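PDB 1NI3: Obg-like ATPase 1 from Schizosaccharomyces pombe, which hydrolyses ATP, and GTP less efficiently, with magnesium as cofactor, and negatively regulates the G2/M transition of the cell cycle. Local coordinates for residues V103-G106 with N107-S111; H351-D354 with L355-Y358. All blocks are in the same frame, centred on the assembly; numbering follows the deposited sequence.

Interaction 1. Residues V103-G106 with N107-S111; sequences VGLG and NAFLS
L105 and F109 make the apolar part of this turn into a helix, with L110 as a third member. CD2 of L105 comes obliquely to CE2 of F109 at 3.5 Å, and CB of L105 is 3.6 Å from CD2 of the same ring. F109 has its CG anti to the backbone N (chi1 -168°), which swings the ring back along the chain toward L105. The other methyl of the leucine, CD1, turns to L110 and meets its CD2 at 3.9 Å, the two side chains running at about a right angle to each other.

Helix 107-113 starts here, with G106 at its N-cap position, in the G domain of an OBG-family P-loop NTPase. The loop holding L105 and G106 follows strand 81-90 and the DxxG (G3) motif after it, to which I92 and A93 belong; loop and helix start probably correspond to the switch II region, as in related GTPases. The side chain of F109 is about 5 Å from that of K33, a predicted ATP-binding residue.

Polar contacts are mostly made by the backbone. The amide N of L110 reaches the carbonyl O of G106 at 3.3 Å, a weak first-turn bond, while the leucine side chain folds against the same oxygen. Within the same turn, the OG of S111 donates to the carbonyl O of A108 at 2.7 Å, in the carbonyl plane and on a lone pair, tying the serine side chain back to its own helix.

Outside partners come chiefly from helix 140-168. E150 accepts from the backbone amides of both L105 and G106, K154 bonds OD1 of N107, and I147 and L151 pack on L105 and L110 respectively. F109 instead rests on I92 and A93.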
ATOM      1  N   VAL A 103      21.107  -8.529  13.362  1.00 75.48           N
ATOM      2  CA  VAL A 103      21.128  -7.079  13.500  1.00 70.48           C
ATOM      3  C   VAL A 103      19.931  -6.401  12.845  1.00 67.16           C
ATOM      4  O   VAL A 103      19.553  -5.293  13.226  1.00 66.78           O
ATOM      5  CB  VAL A 103      22.408  -6.495  12.873  1.00 71.94           C
ATOM      6  CG1 VAL A 103      23.632  -6.924  13.664  1.00 70.10           C
ATOM      7  CG2 VAL A 103      22.520  -6.954  11.426  1.00 73.15           C
ATOM      8  N   GLY A 104      19.336  -7.075  11.868  1.00 63.14           N
ATOM      9  CA  GLY A 104      18.198  -6.513  11.170  1.00 58.81           C
ATOM     10  C   GLY A 104      16.832  -6.957  11.659  1.00 56.38           C
ATOM     11  O   GLY A 104      16.550  -6.974  12.855  1.00 54.46           O
ATOM     12  N   LEU A 105      15.984  -7.330  10.707  1.00 54.66           N
ATOM     13  CA  LEU A 105      14.618  -7.756  10.983  1.00 54.64           C
ATOM     14  C   LEU A 105      14.507  -9.234  11.319  1.00 55.08           C
ATOM     15  O   LEU A 105      13.680  -9.636  12.141  1.00 53.38           O
ATOM     16  CB  LEU A 105      13.741  -7.447   9.770  1.00 55.51           C
ATOM     17  CG  LEU A 105      13.656  -5.980   9.332  1.00 55.26           C
ATOM     18  CD1 LEU A 105      13.173  -5.910   7.894  1.00 52.67           C
ATOM     19  CD2 LEU A 105      12.735  -5.195  10.266  1.00 52.90           C
ATOM     20  N   GLY A 106      15.325 -10.048  10.667  1.00 54.49           N
ATOM     21  CA  GLY A 106      15.275 -11.473  10.924  1.00 56.25           C
ATOM     22  C   GLY A 106      14.553 -12.212   9.823  1.00 57.34           C
ATOM     23  O   GLY A 106      13.843 -11.617   9.020  1.00 60.10           O
ATOM     24  N   ASN A 107      14.727 -13.526   9.804  1.00 58.92           N
ATOM     25  CA  ASN A 107      14.110 -14.376   8.802  1.00 59.06           C
ATOM     26  C   ASN A 107      12.636 -14.602   9.064  1.00 56.90           C
ATOM     27  O   ASN A 107      11.857 -14.768   8.135  1.00 58.52           O
ATOM     28  CB  ASN A 107      14.836 -15.716   8.757  1.00 64.42           C
ATOM     29  CG  ASN A 107      15.337 -16.053   7.379  1.00 68.76           C
ATOM     30  OD1 ASN A 107      14.549 -16.308   6.470  1.00 73.56           O
ATOM     31  ND2 ASN A 107      16.657 -16.061   7.210  1.00 68.26           N
ATOM     32  N   ALA A 108      12.252 -14.625  10.330  1.00 55.70           N
ATOM     33  CA  ALA A 108      10.850 -14.843  10.661  1.00 54.56           C
ATOM     34  C   ALA A 108      10.031 -13.617  10.267  1.00 53.85           C
ATOM     35  O   ALA A 108       9.038 -13.721   9.540  1.00 51.62           O
ATOM     36  CB  ALA A 108      10.694 -15.117  12.150  1.00 54.20           C
ATOM     37  N   PHE A 109      10.460 -12.462  10.772  1.00 53.33           N
ATOM     38  CA  PHE A 109       9.807 -11.191  10.488  1.00 49.67           C
ATOM     39  C   PHE A 109       9.591 -11.089   8.988  1.00 46.57           C
ATOM     40  O   PHE A 109       8.500 -10.792   8.521  1.00 47.37           O
ATOM     41  CB  PHE A 109      10.687 -10.034  10.956  1.00 49.73           C
ATOM     42  CG  PHE A 109       9.985  -8.713  10.955  1.00 51.30           C
ATOM     43  CD1 PHE A 109       9.084  -8.394  11.965  1.00 52.92           C
ATOM     44  CD2 PHE A 109      10.193  -7.800   9.931  1.00 52.38           C
ATOM     45  CE1 PHE A 109       8.394  -7.183  11.957  1.00 52.12           C
ATOM     46  CE2 PHE A 109       9.509  -6.589   9.912  1.00 53.10           C
ATOM     47  CZ  PHE A 109       8.605  -6.281  10.931  1.00 52.81           C
ATOM     48  N   LEU A 110      10.648 -11.339   8.236  1.00 41.68           N
ATOM     49  CA  LEU A 110      10.538 -11.295   6.801  1.00 38.59           C
ATOM     50  C   LEU A 110       9.574 -12.324   6.239  1.00 37.46           C
ATOM     51  O   LEU A 110       8.823 -12.022   5.320  1.00 40.64           O
ATOM     52  CB  LEU A 110      11.907 -11.460   6.152  1.00 36.11           C
ATOM     53  CG  LEU A 110      12.843 -10.264   6.295  1.00 35.98           C
ATOM     54  CD1 LEU A 110      14.150 -10.572   5.601  1.00 38.06           C
ATOM     55  CD2 LEU A 110      12.199  -9.032   5.689  1.00 37.30           C
ATOM     56  N   SER A 111       9.572 -13.538   6.775  1.00 36.97           N
ATOM     57  CA  SER A 111       8.659 -14.553   6.242  1.00 35.44           C
ATOM     58  C   SER A 111       7.208 -14.073   6.168  1.00 33.69           C
ATOM     59  O   SER A 111       6.443 -14.552   5.346  1.00 32.12           O
ATOM     60  CB  SER A 111       8.753 -15.871   7.041  1.00 33.29           C
ATOM     61  OG  SER A 111       8.009 -15.810   8.247  1.00 32.14           O
TER

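Interaction 2. Residues H351-D354 with L355-Y358; sequences HYQD and LFDY
F356 and Y352, one helical turn apart, pair their side chains along helix 352-358. The F356 side chain begins with its CB over one face of the tyrosine ring, 4.2 Å from the Y352 ring centroid and 17° off the ring normal, a CH-pi contact displaced toward the rim. From there CG lies anti to the backbone N (chi1 170°), as does that of Y352, and the two side chains leave the helix on the same side, obliquely to one another. The ring planes are only 14° apart, yet slid so far past each other that they barely overlap. Farther along the phenyl ring, CD1 comes to 3.9 Å from OH of Y352, in an oblique approach. Beyond this pair, W72 meets the F356 ring edge-to-face and K359 makes a cation-pi contact with it.

The backbone bonds run the length of this short helix, with H351 at the N-cap position. L355 N donates to H351 O at 3.1 Å and F356 N to Y352 O at 2.7 Å. At the far end Y358 N bonds D354 O at 2.9 Å, and the edge of the Y358 ring lies by that same oxygen.

The helix belongs to the TGS region, where Y352 and L355 also pack on L73 of helix 68-77 and on I384 of strand 384-386. The chemistry is thus divided: amides of L355, F356 and Y358 bond the carbonyls of H351, Y352 and D354, while the aromatic pair is probably held mainly by CH-pi contact and dispersion, with K359 probably adding electrostatic pull.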
ATOM      1  N   HIS A 351     -19.927   8.761 -14.630  1.00 58.81           N
ATOM      2  CA  HIS A 351     -18.710   9.416 -14.148  1.00 58.79           C
ATOM      3  C   HIS A 351     -19.002  10.368 -13.011  1.00 57.35           C
ATOM      4  O   HIS A 351     -19.900  11.199 -13.102  1.00 57.59           O
ATOM      5  CB  HIS A 351     -18.004  10.175 -15.280  1.00 60.67           C
ATOM      6  CG  HIS A 351     -17.491   9.289 -16.367  1.00 64.88           C
ATOM      7  ND1 HIS A 351     -17.605   7.918 -16.331  1.00 67.23           N
ATOM      8  CD2 HIS A 351     -16.848   9.580 -17.533  1.00 65.63           C
ATOM      9  CE1 HIS A 351     -17.060   7.398 -17.417  1.00 64.85           C
ATOM     10  NE2 HIS A 351     -16.595   8.391 -18.160  1.00 65.52           N
ATOM     11  N   TYR A 352     -18.223  10.251 -11.943  1.00 55.71           N
ATOM     12  CA  TYR A 352     -18.410  11.087 -10.769  1.00 53.19           C
ATOM     13  C   TYR A 352     -18.613  12.557 -11.131  1.00 53.34           C
ATOM     14  O   TYR A 352     -19.523  13.211 -10.607  1.00 52.66           O
ATOM     15  CB  TYR A 352     -17.213  10.956  -9.836  1.00 48.38           C
ATOM     16  CG  TYR A 352     -17.315  11.857  -8.640  1.00 45.35           C
ATOM     17  CD1 TYR A 352     -18.239  11.605  -7.619  1.00 43.67           C
ATOM     18  CD2 TYR A 352     -16.519  12.995  -8.545  1.00 43.75           C
ATOM     19  CE1 TYR A 352     -18.364  12.477  -6.529  1.00 41.30           C
ATOM     20  CE2 TYR A 352     -16.639  13.866  -7.469  1.00 45.02           C
ATOM     21  CZ  TYR A 352     -17.564  13.601  -6.462  1.00 42.13           C
ATOM     22  OH  TYR A 352     -17.688  14.482  -5.410  1.00 43.32           O
ATOM     23  N   GLN A 353     -17.785  13.067 -12.038  1.00 51.48           N
ATOM     24  CA  GLN A 353     -17.887  14.466 -12.431  1.00 51.30           C
ATOM     25  C   GLN A 353     -19.267  14.854 -12.960  1.00 51.92           C
ATOM     26  O   GLN A 353     -19.785  15.925 -12.640  1.00 49.98           O
ATOM     27  CB  GLN A 353     -16.825  14.795 -13.481  1.00 49.88           C
ATOM     28  CG  GLN A 353     -16.603  16.285 -13.652  1.00 47.08           C
ATOM     29  CD  GLN A 353     -16.386  16.973 -12.320  1.00 47.42           C
ATOM     30  OE1 GLN A 353     -17.342  17.383 -11.663  1.00 47.84           O
ATOM     31  NE2 GLN A 353     -15.129  17.089 -11.905  1.00 47.31           N
ATOM     32  N   ASP A 354     -19.864  13.986 -13.768  1.00 51.58           N
ATOM     33  CA  ASP A 354     -21.176  14.282 -14.314  1.00 52.90           C
ATOM     34  C   ASP A 354     -22.203  14.275 -13.190  1.00 55.05           C
ATOM     35  O   ASP A 354     -22.943  15.247 -13.009  1.00 57.43           O
ATOM     36  CB  ASP A 354     -21.557  13.264 -15.383  1.00 52.68           C
ATOM     37  CG  ASP A 354     -20.557  13.217 -16.508  1.00 55.78           C
ATOM     38  OD1 ASP A 354     -19.994  14.297 -16.835  1.00 53.26           O
ATOM     39  OD2 ASP A 354     -20.334  12.111 -17.067  1.00 55.68           O
ATOM     40  N   LEU A 355     -22.248  13.184 -12.429  1.00 55.47           N
ATOM     41  CA  LEU A 355     -23.188  13.083 -11.331  1.00 53.23           C
ATOM     42  C   LEU A 355     -22.996  14.242 -10.373  1.00 53.19           C
ATOM     43  O   LEU A 355     -23.967  14.804  -9.882  1.00 51.97           O
ATOM     44  CB  LEU A 355     -23.003  11.763 -10.584  1.00 54.21           C
ATOM     45  CG  LEU A 355     -24.052  11.512  -9.492  1.00 55.77           C
ATOM     46  CD1 LEU A 355     -25.426  11.395 -10.120  1.00 54.69           C
ATOM     47  CD2 LEU A 355     -23.724  10.240  -8.736  1.00 57.15           C
ATOM     48  N   PHE A 356     -21.744  14.607 -10.109  1.00 54.12           N
ATOM     49  CA  PHE A 356     -21.477  15.705  -9.184  1.00 56.47           C
ATOM     50  C   PHE A 356     -21.944  17.035  -9.741  1.00 58.95           C
ATOM     51  O   PHE A 356     -22.254  17.965  -8.988  1.00 58.84           O
ATOM     52  CB  PHE A 356     -19.991  15.819  -8.873  1.00 54.92           C
ATOM     53  CG  PHE A 356     -19.637  17.069  -8.125  1.00 54.09           C
ATOM     54  CD1 PHE A 356     -20.077  17.263  -6.820  1.00 53.57           C
ATOM     55  CD2 PHE A 356     -18.907  18.078  -8.741  1.00 55.36           C
ATOM     56  CE1 PHE A 356     -19.798  18.455  -6.135  1.00 54.44           C
ATOM     57  CE2 PHE A 356     -18.623  19.269  -8.066  1.00 56.47           C
ATOM     58  CZ  PHE A 356     -19.069  19.458  -6.766  1.00 54.12           C
ATOM     59  N   ASP A 357     -21.978  17.135 -11.065  1.00 61.99           N
ATOM     60  CA  ASP A 357     -22.412  18.376 -11.704  1.00 64.93           C
ATOM     61  C   ASP A 357     -23.929  18.477 -11.855  1.00 66.39           C
ATOM     62  O   ASP A 357     -24.464  19.576 -11.997  1.00 68.19           O
ATOM     63  CB  ASP A 357     -21.736  18.532 -13.073  1.00 63.20           C
ATOM     64  CG  ASP A 357     -20.242  18.764 -12.957  1.00 63.62           C
ATOM     65  OD1 ASP A 357     -19.820  19.594 -12.114  1.00 61.97           O
ATOM     66  OD2 ASP A 357     -19.480  18.132 -13.717  1.00 65.45           O
ATOM     67  N   TYR A 358     -24.618  17.341 -11.812  1.00 66.36           N
ATOM     68  CA  TYR A 358     -26.064  17.344 -11.970  1.00 66.59           C
ATOM     69  C   TYR A 358     -26.835  17.043 -10.704  1.00 65.23           C
ATOM     70  O   TYR A 358     -28.060  17.179 -10.668  1.00 66.87           O
ATOM     71  CB  TYR A 358     -26.464  16.362 -13.046  1.00 71.07           C
ATOM     72  CG  TYR A 358     -26.082  16.842 -14.415  1.00 75.66           C
ATOM     73  CD1 TYR A 358     -24.745  16.971 -14.782  1.00 74.75           C
ATOM     74  CD2 TYR A 358     -27.063  17.171 -15.352  1.00 77.56           C
ATOM     75  CE1 TYR A 358     -24.396  17.417 -16.053  1.00 75.75           C
ATOM     76  CE2 TYR A 358     -26.728  17.615 -16.620  1.00 77.72           C
ATOM     77  CZ  TYR A 358     -25.396  17.733 -16.965  1.00 76.82           C
ATOM     78  OH  TYR A 358     -25.082  18.160 -18.231  1.00 74.85           O
TER

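In the fold
Each interaction is local to a helix, interaction 1 at the start of helix 107-113 and interaction 2 along the whole of helix 352-358, but they serve different parts of the protein. Interaction 1 is in the G domain near the predicted ATP site: the F109 side chain is about 9 Å from that of S34, assigned to magnesium by similarity. Interaction 2 lies in the TGS region, away from the nucleotide and magnesium sites. The two are on opposite sides of the chain's centre, about 48 Å apart between centres and about 37 Å between nearest atoms, so they do not touch. Interaction 2 nevertheless borders the G domain range, since helix 68-77 packs against helix 352-358.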